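Local coordinates for GDP-6-deoxy-D-mannose reductase (Pseudomonas aeruginosa, PDB 6X3B), which probably uses NADPH to reduce GDP-4-dehydro-6-deoxy-D-mannose to GDP-D-rhamnose, a precursor for the lipopolysaccharide O-antigen, at residues T47-L52 against L235-E240; A81-V86 against A94-I99; A196-R201 against N209-G214. One frame throughout, in Å; residues are numbered along the deposited sequence.

Contact 1: T47-L52 against L235-E240; sequences TPWALL and LLSHGE
In the NADPH-binding Rossmann domain, Trp49 of the short strand 49-51 reaches across to Leu236 and Ser237 near the C-terminal end of helix 225-238. The strand lies parallel to strand 23-28 in the central sheet, and the indole spans the gap to the helix; in 235-240 the nearest CA, that of Leu236, is 9.3 Å from the CA of Trp49. With CG anti to its carbonyl carbon (chi1 -49°), Trp49 swings its six-membered ring over to the helix. Leu236 meets it in two ways. Its CD1 methyl sits over one face in a CH-pi contact, 4.1 Å from the centroid of the six-membered ring and only 8° off the normal, while its CB packs 3.4 Å from Trp49 CZ2. The opposite face is covered toward its rim by Pro48 CG, 3.8 Å above the plane, which sandwiches the indole between proline and leucine. Leu25 and Gln23 of strand 23-28 also touch the tryptophan. Arg172 donates to the carbonyl oxygens of Leu236 and Gly239. At the indole edge, close to the ring plane, the hydroxyl of Ser237, weakly hydrogen-bonded to Leu233 O, rests with OG 3.4 Å from Trp49 CZ2.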
loop_
_atom_site.group_PDB
_atom_site.type_symbol
_atom_site.label_atom_id
_atom_site.label_comp_id
_atom_site.label_asym_id
_atom_site.label_seq_id
_atom_site.Cartn_x
_atom_site.Cartn_y
_atom_site.Cartn_z
ATOM N N THR A 47 -5.087 22.120 -25.895
ATOM C CA THR A 47 -5.520 21.306 -24.773
ATOM C C THR A 47 -6.489 22.132 -23.954
ATOM O O THR A 47 -6.421 23.361 -23.985
ATOM C CB THR A 47 -4.329 20.883 -23.897
ATOM O OG1 THR A 47 -4.787 20.052 -22.844
ATOM C CG2 THR A 47 -3.698 22.103 -23.267
ATOM N N PRO A 48 -7.396 21.499 -23.208
ATOM C CA PRO A 48 -8.219 22.275 -22.275
ATOM C C PRO A 48 -7.500 22.624 -20.983
ATOM O O PRO A 48 -8.059 23.372 -20.169
ATOM C CB PRO A 48 -9.416 21.345 -22.012
ATOM C CG PRO A 48 -8.883 19.990 -22.248
ATOM C CD PRO A 48 -7.864 20.108 -23.343
ATOM N N TRP A 49 -6.280 22.126 -20.775
ATOM C CA TRP A 49 -5.580 22.300 -19.509
ATOM C C TRP A 49 -4.699 23.538 -19.569
ATOM O O TRP A 49 -3.828 23.644 -20.434
ATOM C CB TRP A 49 -4.764 21.049 -19.184
ATOM C CG TRP A 49 -5.611 19.834 -19.332
ATOM C CD1 TRP A 49 -5.552 18.903 -20.335
ATOM C CD2 TRP A 49 -6.699 19.446 -18.488
ATOM N NE1 TRP A 49 -6.524 17.950 -20.150
ATOM C CE2 TRP A 49 -7.240 18.257 -19.024
ATOM C CE3 TRP A 49 -7.257 19.976 -17.321
ATOM C CZ2 TRP A 49 -8.316 17.603 -18.446
ATOM C CZ3 TRP A 49 -8.320 19.318 -16.739
ATOM C CH2 TRP A 49 -8.842 18.144 -17.301
ATOM N N ALA A 50 -4.949 24.482 -18.672
ATOM C CA ALA A 50 -4.097 25.651 -18.499
ATOM C C ALA A 50 -3.203 25.407 -17.294
ATOM O O ALA A 50 -3.700 25.291 -16.166
ATOM C CB ALA A 50 -4.915 26.921 -18.292
ATOM N N LEU A 51 -1.895 25.362 -17.529
ATOM C CA LEU A 51 -0.945 25.053 -16.464
ATOM C C LEU A 51 -0.816 26.228 -15.503
ATOM O O LEU A 51 -0.436 27.336 -15.905
ATOM C CB LEU A 51 0.411 24.686 -17.059
ATOM C CG LEU A 51 1.461 24.218 -16.036
ATOM C CD1 LEU A 51 0.987 22.967 -15.241
ATOM C CD2 LEU A 51 2.788 23.934 -16.722
ATOM N N LEU A 52 -1.095 25.980 -14.225
ATOM C CA LEU A 52 -0.971 27.034 -13.226
ATOM C C LEU A 52 0.500 27.298 -12.903
ATOM O O LEU A 52 1.311 26.365 -12.867
ATOM C CB LEU A 52 -1.713 26.668 -11.937
ATOM C CG LEU A 52 -3.243 26.649 -12.066
ATOM C CD1 LEU A 52 -3.834 26.021 -10.801
ATOM C CD2 LEU A 52 -3.785 28.064 -12.306
ATOM N N LEU A 235 -6.482 10.806 -19.301
ATOM C CA LEU A 235 -7.056 10.325 -18.052
ATOM C C LEU A 235 -7.772 11.450 -17.312
ATOM O O LEU A 235 -8.884 11.253 -16.797
ATOM C CB LEU A 235 -5.963 9.697 -17.184
ATOM C CG LEU A 235 -5.600 8.270 -17.582
ATOM C CD1 LEU A 235 -4.372 7.782 -16.793
ATOM C CD2 LEU A 235 -6.796 7.358 -17.365
ATOM N N LEU A 236 -7.141 12.635 -17.229
ATOM C CA LEU A 236 -7.815 13.785 -16.628
ATOM C C LEU A 236 -9.139 14.059 -17.326
ATOM O O LEU A 236 -10.128 14.410 -16.675
ATOM C CB LEU A 236 -6.944 15.037 -16.721
ATOM C CG LEU A 236 -5.616 15.046 -15.956
ATOM C CD1 LEU A 236 -4.957 16.417 -16.133
ATOM C CD2 LEU A 236 -5.852 14.779 -14.475
ATOM N N SER A 237 -9.165 13.926 -18.653
ATOM C CA SER A 237 -10.393 14.226 -19.388
ATOM C C SER A 237 -11.432 13.118 -19.267
ATOM O O SER A 237 -12.631 13.409 -19.267
ATOM C CB SER A 237 -10.099 14.457 -20.869
ATOM O OG SER A 237 -9.368 15.649 -21.063
ATOM N N HIS A 238 -11.010 11.855 -19.180
ATOM C CA HIS A 238 -11.932 10.746 -19.420
ATOM C C HIS A 238 -11.887 9.625 -18.386
ATOM O O HIS A 238 -12.769 8.756 -18.423
ATOM C CB HIS A 238 -11.683 10.123 -20.809
ATOM C CG HIS A 238 -11.701 11.112 -21.940
ATOM N ND1 HIS A 238 -12.812 11.875 -22.251
ATOM C CD2 HIS A 238 -10.757 11.430 -22.859
ATOM C CE1 HIS A 238 -12.538 12.640 -23.296
ATOM N NE2 HIS A 238 -11.301 12.386 -23.688
ATOM N N GLY A 239 -10.900 9.599 -17.487
ATOM C CA GLY A 239 -10.774 8.477 -16.566
ATOM C C GLY A 239 -11.936 8.366 -15.592
ATOM O O GLY A 239 -12.643 9.327 -15.287
ATOM N N GLU A 240 -12.155 7.149 -15.103
ATOM C CA GLU A 240 -13.222 6.897 -14.136
ATOM C C GLU A 240 -12.700 7.085 -12.720
ATOM O O GLU A 240 -11.698 6.470 -12.346
ATOM C CB GLU A 240 -13.781 5.483 -14.284
ATOM C CG GLU A 240 -14.403 5.225 -15.632
ATOM C CD GLU A 240 -15.584 4.258 -15.565
ATOM O OE1 GLU A 240 -16.243 4.042 -16.610
ATOM O OE2 GLU A 240 -15.852 3.718 -14.469
#

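Contact 2: A81-V86 against A94-I99; sequences AGQTYV and ARTLQI. With NDP (NADPH dihydro-nicotinamide-adenine-dinucleotide phosphate), chain E.
Gln83 sends CG away from its backbone N (chi1 -159°) and then bends at chi2 (-56°), which carries its amide to the hydroxyl of Thr96 on helix 93-114. Gln83 NE2 donates to Thr96 OG1 at 2.9 Å, nearly straight at 170° and close to the amide plane. The other proton of NE2 goes to Tyr85 O, 3.1 Å away, and Gln83 OE1 accepts from Tyr85 N at 3.0 Å; the two bonds to Tyr85 fix the rotation of the amide, and the one to Thr96 ties the loop to the helix. Ile99 packs on the loop, its CG2 3.8 Å from Gly82 CA. One water donates to both Ala81 O and Ile99 O. The loop also serves NADPH: Gly82 N donates to the adenosine ribose oxygen O4B (3.1 Å) and Thr84 OG1 to the phosphate oxygen O1A (2.8 Å). From the helix, Ile99 CG2 comes near the adenine. Lys187 also bonds to the Thr84 hydroxyl. The loop runs from strand 76-79 to helix 86-91, with Tyr85 at the N-cap; Thr96 packs on Ala89 of that helix and Ser154 of helix 150-169, and helix 93-114 meets the second subunit through Gln98, bonded to Gln98 of that chain.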
loop_
_atom_site.group_PDB
_atom_site.type_symbol
_atom_site.label_atom_id
_atom_site.label_comp_id
_atom_site.label_asym_id
_atom_site.label_seq_id
_atom_site.Cartn_x
_atom_site.Cartn_y
_atom_site.Cartn_z
ATOM N N ALA A 81 5.776 14.550 -8.329
ATOM C CA ALA A 81 6.967 14.794 -7.523
ATOM C C ALA A 81 7.249 13.661 -6.541
ATOM O O ALA A 81 6.335 13.083 -5.942
ATOM C CB ALA A 81 6.826 16.097 -6.747
ATOM N N GLY A 82 8.522 13.371 -6.344
ATOM C CA GLY A 82 8.891 12.375 -5.361
ATOM C C GLY A 82 10.313 11.891 -5.553
ATOM O O GLY A 82 11.069 12.400 -6.383
ATOM N N GLN A 83 10.633 10.868 -4.775
ATOM C CA GLN A 83 11.937 10.229 -4.774
ATOM C C GLN A 83 11.800 9.038 -5.716
ATOM O O GLN A 83 11.055 8.095 -5.429
ATOM C CB GLN A 83 12.305 9.821 -3.349
ATOM C CG GLN A 83 13.823 9.619 -3.122
ATOM C CD GLN A 83 14.387 8.606 -4.086
ATOM O OE1 GLN A 83 14.898 8.956 -5.143
ATOM N NE2 GLN A 83 14.227 7.311 -3.750
ATOM N N THR A 84 12.472 9.089 -6.859
ATOM C CA THR A 84 12.140 8.173 -7.943
ATOM C C THR A 84 13.257 7.187 -8.255
ATOM O O THR A 84 13.151 6.447 -9.238
ATOM C CB THR A 84 11.797 8.959 -9.204
ATOM O OG1 THR A 84 12.995 9.575 -9.711
ATOM C CG2 THR A 84 10.765 10.047 -8.884
ATOM N N TYR A 85 14.313 7.155 -7.454
ATOM C CA TYR A 85 15.488 6.337 -7.730
ATOM C C TYR A 85 15.485 5.109 -6.814
ATOM O O TYR A 85 15.523 5.250 -5.589
ATOM C CB TYR A 85 16.753 7.177 -7.531
ATOM C CG TYR A 85 18.039 6.573 -8.090
ATOM C CD1 TYR A 85 18.088 6.044 -9.383
ATOM C CD2 TYR A 85 19.213 6.555 -7.328
ATOM C CE1 TYR A 85 19.270 5.492 -9.896
ATOM C CE2 TYR A 85 20.392 6.023 -7.830
ATOM C CZ TYR A 85 20.419 5.494 -9.110
ATOM O OH TYR A 85 21.594 4.957 -9.590
ATOM N N VAL A 86 15.446 3.909 -7.410
ATOM C CA VAL A 86 15.419 2.691 -6.602
ATOM C C VAL A 86 16.656 2.544 -5.721
ATOM O O VAL A 86 16.501 2.234 -4.530
ATOM C CB VAL A 86 15.168 1.461 -7.506
ATOM C CG1 VAL A 86 15.290 0.160 -6.696
ATOM C CG2 VAL A 86 13.763 1.563 -8.174
ATOM N N ALA A 94 13.209 4.939 4.771
ATOM C CA ALA A 94 12.360 5.847 5.524
ATOM C C ALA A 94 12.166 7.160 4.787
ATOM O O ALA A 94 11.037 7.655 4.673
ATOM C CB ALA A 94 12.955 6.104 6.907
ATOM N N ARG A 95 13.254 7.727 4.257
ATOM C CA ARG A 95 13.132 8.996 3.548
ATOM C C ARG A 95 12.302 8.845 2.286
ATOM O O ARG A 95 11.564 9.759 1.908
ATOM C CB ARG A 95 14.517 9.557 3.198
ATOM C CG ARG A 95 14.454 10.942 2.533
ATOM C CD ARG A 95 15.664 11.799 2.938
ATOM N NE ARG A 95 15.427 13.224 2.689
ATOM C CZ ARG A 95 14.978 14.094 3.593
ATOM N NH1 ARG A 95 14.716 13.707 4.836
ATOM N NH2 ARG A 95 14.800 15.363 3.247
ATOM N N THR A 96 12.437 7.718 1.587
ATOM C CA THR A 96 11.604 7.523 0.404
ATOM C C THR A 96 10.130 7.391 0.793
ATOM O O THR A 96 9.248 7.954 0.129
ATOM C CB THR A 96 12.110 6.315 -0.385
ATOM O OG1 THR A 96 13.287 6.713 -1.101
ATOM C CG2 THR A 96 11.062 5.816 -1.395
ATOM N N LEU A 97 9.847 6.704 1.904
ATOM C CA LEU A 97 8.465 6.620 2.364
ATOM C C LEU A 97 7.947 7.982 2.790
ATOM O O LEU A 97 6.808 8.333 2.472
ATOM C CB LEU A 97 8.336 5.613 3.511
ATOM C CG LEU A 97 8.581 4.166 3.091
ATOM C CD1 LEU A 97 8.666 3.301 4.352
ATOM C CD2 LEU A 97 7.466 3.664 2.160
ATOM N N GLN A 98 8.775 8.768 3.500
ATOM C CA GLN A 98 8.358 10.101 3.924
ATOM C C GLN A 98 8.005 10.972 2.726
ATOM O O GLN A 98 6.951 11.616 2.706
ATOM C CB GLN A 98 9.457 10.780 4.764
ATOM C CG GLN A 98 9.819 10.064 6.098
ATOM C CD GLN A 98 8.718 10.165 7.136
ATOM O OE1 GLN A 98 7.736 10.898 6.954
ATOM N NE2 GLN A 98 8.857 9.416 8.223
ATOM N N ILE A 99 8.890 11.015 1.726
ATOM C CA ILE A 99 8.669 11.882 0.569
ATOM C C ILE A 99 7.469 11.395 -0.238
ATOM O O ILE A 99 6.570 12.172 -0.587
ATOM C CB ILE A 99 9.930 11.934 -0.315
ATOM C CG1 ILE A 99 11.103 12.564 0.449
ATOM C CG2 ILE A 99 9.610 12.655 -1.645
ATOM C CD1 ILE A 99 12.409 12.604 -0.344
HETATM P PA NDP E . 12.402 13.004 -11.279
HETATM O O1A NDP E . 13.158 12.361 -10.165
HETATM O O2A NDP E . 13.130 13.326 -12.540
HETATM O O5B NDP E . 11.672 14.322 -10.738
HETATM C C5B NDP E . 11.177 14.341 -9.377
HETATM C C4B NDP E . 10.548 15.684 -9.102
HETATM O O4B NDP E . 10.028 15.701 -7.748
HETATM C C3B NDP E . 11.483 16.899 -9.211
HETATM O O3B NDP E . 10.828 17.989 -9.850
HETATM C C2B NDP E . 11.819 17.200 -7.756
HETATM O O2B NDP E . 12.116 18.583 -7.585
HETATM C C1B NDP E . 10.501 16.848 -7.082
HETATM N N9A NDP E . 10.625 16.550 -5.662
HETATM C C8A NDP E . 11.369 15.547 -5.092
HETATM N N7A NDP E . 11.295 15.524 -3.785
HETATM C C5A NDP E . 10.450 16.579 -3.472
HETATM C C6A NDP E . 9.973 17.084 -2.248
HETATM N N6A NDP E . 10.319 16.541 -1.084
HETATM N N1A NDP E . 9.143 18.153 -2.280
HETATM C C2A NDP E . 8.825 18.668 -3.473
HETATM N N3A NDP E . 9.209 18.281 -4.687
HETATM C C4A NDP E . 10.031 17.220 -4.620
HETATM O O3 NDP E . 11.144 12.085 -11.648
HETATM P PN NDP E . 10.556 11.644 -13.070
HETATM O O1N NDP E . 10.092 12.866 -13.790
HETATM O O2N NDP E . 11.552 10.760 -13.742
HETATM O O5D NDP E . 9.287 10.772 -12.627
HETATM C C5D NDP E . 7.990 11.412 -12.563
HETATM C C4D NDP E . 7.003 10.459 -11.935
HETATM O O4D NDP E . 6.896 9.275 -12.765
HETATM C C3D NDP E . 7.362 9.961 -10.528
HETATM O O3D NDP E . 6.205 9.857 -9.710
HETATM C C2D NDP E . 7.990 8.601 -10.824
HETATM O O2D NDP E . 7.911 7.706 -9.726
HETATM C C1D NDP E . 7.153 8.121 -12.004
HETATM N N1N NDP E . 7.882 7.137 -12.858
HETATM C C2N NDP E . 8.910 7.531 -13.670
HETATM C C3N NDP E . 9.487 6.676 -14.569
HETATM C C7N NDP E . 10.751 7.092 -15.218
HETATM O O7N NDP E . 11.340 6.310 -15.970
HETATM N N7N NDP E . 11.213 8.309 -14.969
HETATM C C4N NDP E . 8.811 5.377 -14.844
HETATM C C5N NDP E . 7.754 5.038 -13.877
HETATM C C6N NDP E . 7.528 5.810 -12.839
HETATM P P2B NDP E . 13.636 18.802 -7.088
HETATM O O1X NDP E . 13.809 20.298 -6.946
HETATM O O2X NDP E . 13.782 18.082 -5.764
HETATM O O3X NDP E . 14.538 18.220 -8.156
HETATM O O HOH W 1 5.216 12.634 -3.147
#

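Contact 3: A196-R201 against N209-G214; sequences ARQIAR and NRLEVG
Within 196-201 and 209-214 the backbones come nearest at Gln198 and Leu211, whose CA atoms are 7.6 Å apart; no direct hydrogen bond crosses between the two segments, which are joined by a methyl-amide contact and a water. Gln198 points toward the strand, its CG anti to the carbonyl carbon (chi1 -73°) and the chain extended beyond it, which carries the amide across to Leu211, the two side chains crossing obliquely. The CD1 methyl of Leu211 lies over the flat face of that amide: it is 3.6 Å from Gln198 CD and nearly the same distance, 3.7 Å, from both Gln198 OE1 and NE2, and it also touches Gln198 CB at 3.8 Å. This is van der Waals packing of a methyl on an amide plane, while OE1 and NE2 keep their hydrogen bonds. Gln198 OE1 takes a hydrogen bond from a water 2.7 Å away; the same water accepts from Glu212 N, also at 2.7 Å, and links the helix to the strand backbone. OE1 is further bonded to Gln207 NE2 and Gln198 NE2 to Ser194 OG, so both ends of the amide are held. Gln207 also reaches Arg201 NE through its own OE1, joining two successive turns of the helix. On the exposed side of the strand, Arg210 NH2 and Glu212 OE2 form a long salt bridge of 3.8 Å. The contact belongs to the smaller, C-terminal part of the protein, which in extended short-chain dehydrogenases/reductases usually handles the substrate. Strand 210-213 pairs in parallel with strand 271-274, Leu211 and Ile199 both pack against helix 255-266, at Ile259 and at Leu262 and Ala266 respectively, and Ile199 also meets Leu314 of helix 306-320.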
loop_
_atom_site.group_PDB
_atom_site.type_symbol
_atom_site.label_atom_id
_atom_site.label_comp_id
_atom_site.label_asym_id
_atom_site.label_seq_id
_atom_site.Cartn_x
_atom_site.Cartn_y
_atom_site.Cartn_z
ATOM N N ALA A 196 22.442 5.537 -25.206
ATOM C CA ALA A 196 22.350 6.684 -26.106
ATOM C C ALA A 196 23.432 7.709 -25.796
ATOM O O ALA A 196 24.093 8.224 -26.708
ATOM C CB ALA A 196 20.969 7.327 -26.015
ATOM N N ARG A 197 23.617 8.036 -24.514
ATOM C CA ARG A 197 24.653 8.997 -24.153
ATOM C C ARG A 197 26.012 8.538 -24.669
ATOM O O ARG A 197 26.730 9.302 -25.321
ATOM C CB ARG A 197 24.687 9.209 -22.637
ATOM C CG ARG A 197 25.693 10.270 -22.187
ATOM C CD ARG A 197 25.856 10.277 -20.671
ATOM N NE ARG A 197 26.174 8.943 -20.182
ATOM C CZ ARG A 197 27.406 8.443 -20.123
ATOM N NH1 ARG A 197 28.440 9.180 -20.510
ATOM N NH2 ARG A 197 27.601 7.206 -19.674
ATOM N N GLN A 198 26.354 7.267 -24.435
ATOM C CA GLN A 198 27.659 6.763 -24.841
ATOM C C GLN A 198 27.815 6.743 -26.357
ATOM O O GLN A 198 28.903 7.002 -26.878
ATOM C CB GLN A 198 27.874 5.374 -24.257
ATOM C CG GLN A 198 28.142 5.415 -22.764
ATOM C CD GLN A 198 28.497 4.054 -22.212
ATOM O OE1 GLN A 198 29.613 3.569 -22.400
ATOM N NE2 GLN A 198 27.536 3.416 -21.548
ATOM N N ILE A 199 26.754 6.403 -27.081
ATOM C CA ILE A 199 26.852 6.343 -28.534
ATOM C C ILE A 199 27.027 7.742 -29.117
ATOM O O ILE A 199 27.789 7.936 -30.072
ATOM C CB ILE A 199 25.621 5.622 -29.104
ATOM C CG1 ILE A 199 25.713 4.129 -28.798
ATOM C CG2 ILE A 199 25.500 5.877 -30.588
ATOM C CD1 ILE A 199 24.478 3.363 -29.121
ATOM N N ALA A 200 26.343 8.741 -28.551
ATOM C CA ALA A 200 26.576 10.113 -28.989
ATOM C C ALA A 200 28.021 10.535 -28.746
ATOM O O ALA A 200 28.584 11.309 -29.530
ATOM C CB ALA A 200 25.622 11.074 -28.280
ATOM N N ARG A 201 28.635 10.040 -27.667
ATOM C CA ARG A 201 30.049 10.321 -27.433
ATOM C C ARG A 201 30.925 9.635 -28.475
ATOM O O ARG A 201 31.924 10.209 -28.928
ATOM C CB ARG A 201 30.444 9.900 -26.015
ATOM C CG ARG A 201 29.828 10.794 -24.941
ATOM C CD ARG A 201 30.014 10.258 -23.526
ATOM N NE ARG A 201 31.403 9.928 -23.244
ATOM C CZ ARG A 201 32.307 10.815 -22.844
ATOM N NH1 ARG A 201 31.966 12.092 -22.678
ATOM N NH2 ARG A 201 33.551 10.423 -22.610
ATOM N N ASN A 209 34.322 2.864 -29.531
ATOM C CA ASN A 209 33.077 2.194 -29.990
ATOM C C ASN A 209 32.872 0.897 -29.203
ATOM O O ASN A 209 32.770 -0.163 -29.832
ATOM C CB ASN A 209 33.091 1.946 -31.501
ATOM C CG ASN A 209 32.983 3.225 -32.301
ATOM O OD1 ASN A 209 33.457 4.272 -31.870
ATOM N ND2 ASN A 209 32.353 3.153 -33.459
ATOM N N ARG A 210 32.798 1.001 -27.875
ATOM C CA ARG A 210 32.609 -0.184 -26.998
ATOM C C ARG A 210 31.525 0.120 -25.959
ATOM O O ARG A 210 31.591 1.195 -25.341
ATOM C CB ARG A 210 33.922 -0.520 -26.287
ATOM C CG ARG A 210 34.779 -1.544 -27.016
ATOM C CD ARG A 210 36.199 -1.594 -26.487
ATOM N NE ARG A 210 36.237 -1.851 -25.056
ATOM C CZ ARG A 210 36.200 -3.058 -24.511
ATOM N NH1 ARG A 210 36.123 -4.129 -25.281
ATOM N NH2 ARG A 210 36.239 -3.192 -23.198
ATOM N N LEU A 211 30.575 -0.802 -25.775
ATOM C CA LEU A 211 29.518 -0.611 -24.790
ATOM C C LEU A 211 29.622 -1.707 -23.738
ATOM O O LEU A 211 29.540 -2.894 -24.074
ATOM C CB LEU A 211 28.151 -0.662 -25.463
ATOM C CG LEU A 211 27.049 0.256 -24.965
ATOM C CD1 LEU A 211 27.604 1.650 -24.777
ATOM C CD2 LEU A 211 25.943 0.239 -25.998
ATOM N N GLU A 212 29.799 -1.318 -22.473
ATOM C CA GLU A 212 29.854 -2.281 -21.377
ATOM C C GLU A 212 28.467 -2.402 -20.753
ATOM O O GLU A 212 27.923 -1.420 -20.236
ATOM C CB GLU A 212 30.893 -1.873 -20.332
ATOM C CG GLU A 212 32.334 -2.079 -20.798
ATOM C CD GLU A 212 33.370 -1.703 -19.747
ATOM O OE1 GLU A 212 32.984 -1.429 -18.592
ATOM O OE2 GLU A 212 34.575 -1.683 -20.083
ATOM N N VAL A 213 27.891 -3.602 -20.813
ATOM C CA VAL A 213 26.508 -3.808 -20.408
ATOM C C VAL A 213 26.434 -4.882 -19.331
ATOM O O VAL A 213 27.350 -5.692 -19.153
ATOM C CB VAL A 213 25.612 -4.200 -21.598
ATOM C CG1 VAL A 213 25.709 -3.168 -22.713
ATOM C CG2 VAL A 213 25.994 -5.581 -22.095
ATOM N N GLY A 214 25.316 -4.872 -18.608
ATOM C CA GLY A 214 24.922 -5.989 -17.774
ATOM C C GLY A 214 24.021 -6.922 -18.555
ATOM O O GLY A 214 24.292 -7.203 -19.728
HETATM O O HOH W 2 30.482 1.169 -21.585
#

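How the contacts relate
Along the chain, contact 1 spans the other two: it opens at 47-52 and closes only at 235-240, while contacts 2 and 3 follow one another in between. Contacts 1 and 2 belong to the Rossmann part, about 26 Å apart between centres. Contact 1 joins strand 49-51 of the central sheet to helix 225-238, about 14 Å from NADPH at the Leu236 side chain, whereas contact 2 touches the cofactor, with residues of its helix at the subunit interface. Contact 3 sits across the chain's centre from contact 1, about 38 Å away between centres, in the separate two-stranded sheet region; its centre is about 29 Å from that of contact 2. None of the three touches another, and contact 2 is the one holding NADPH-pocket residues.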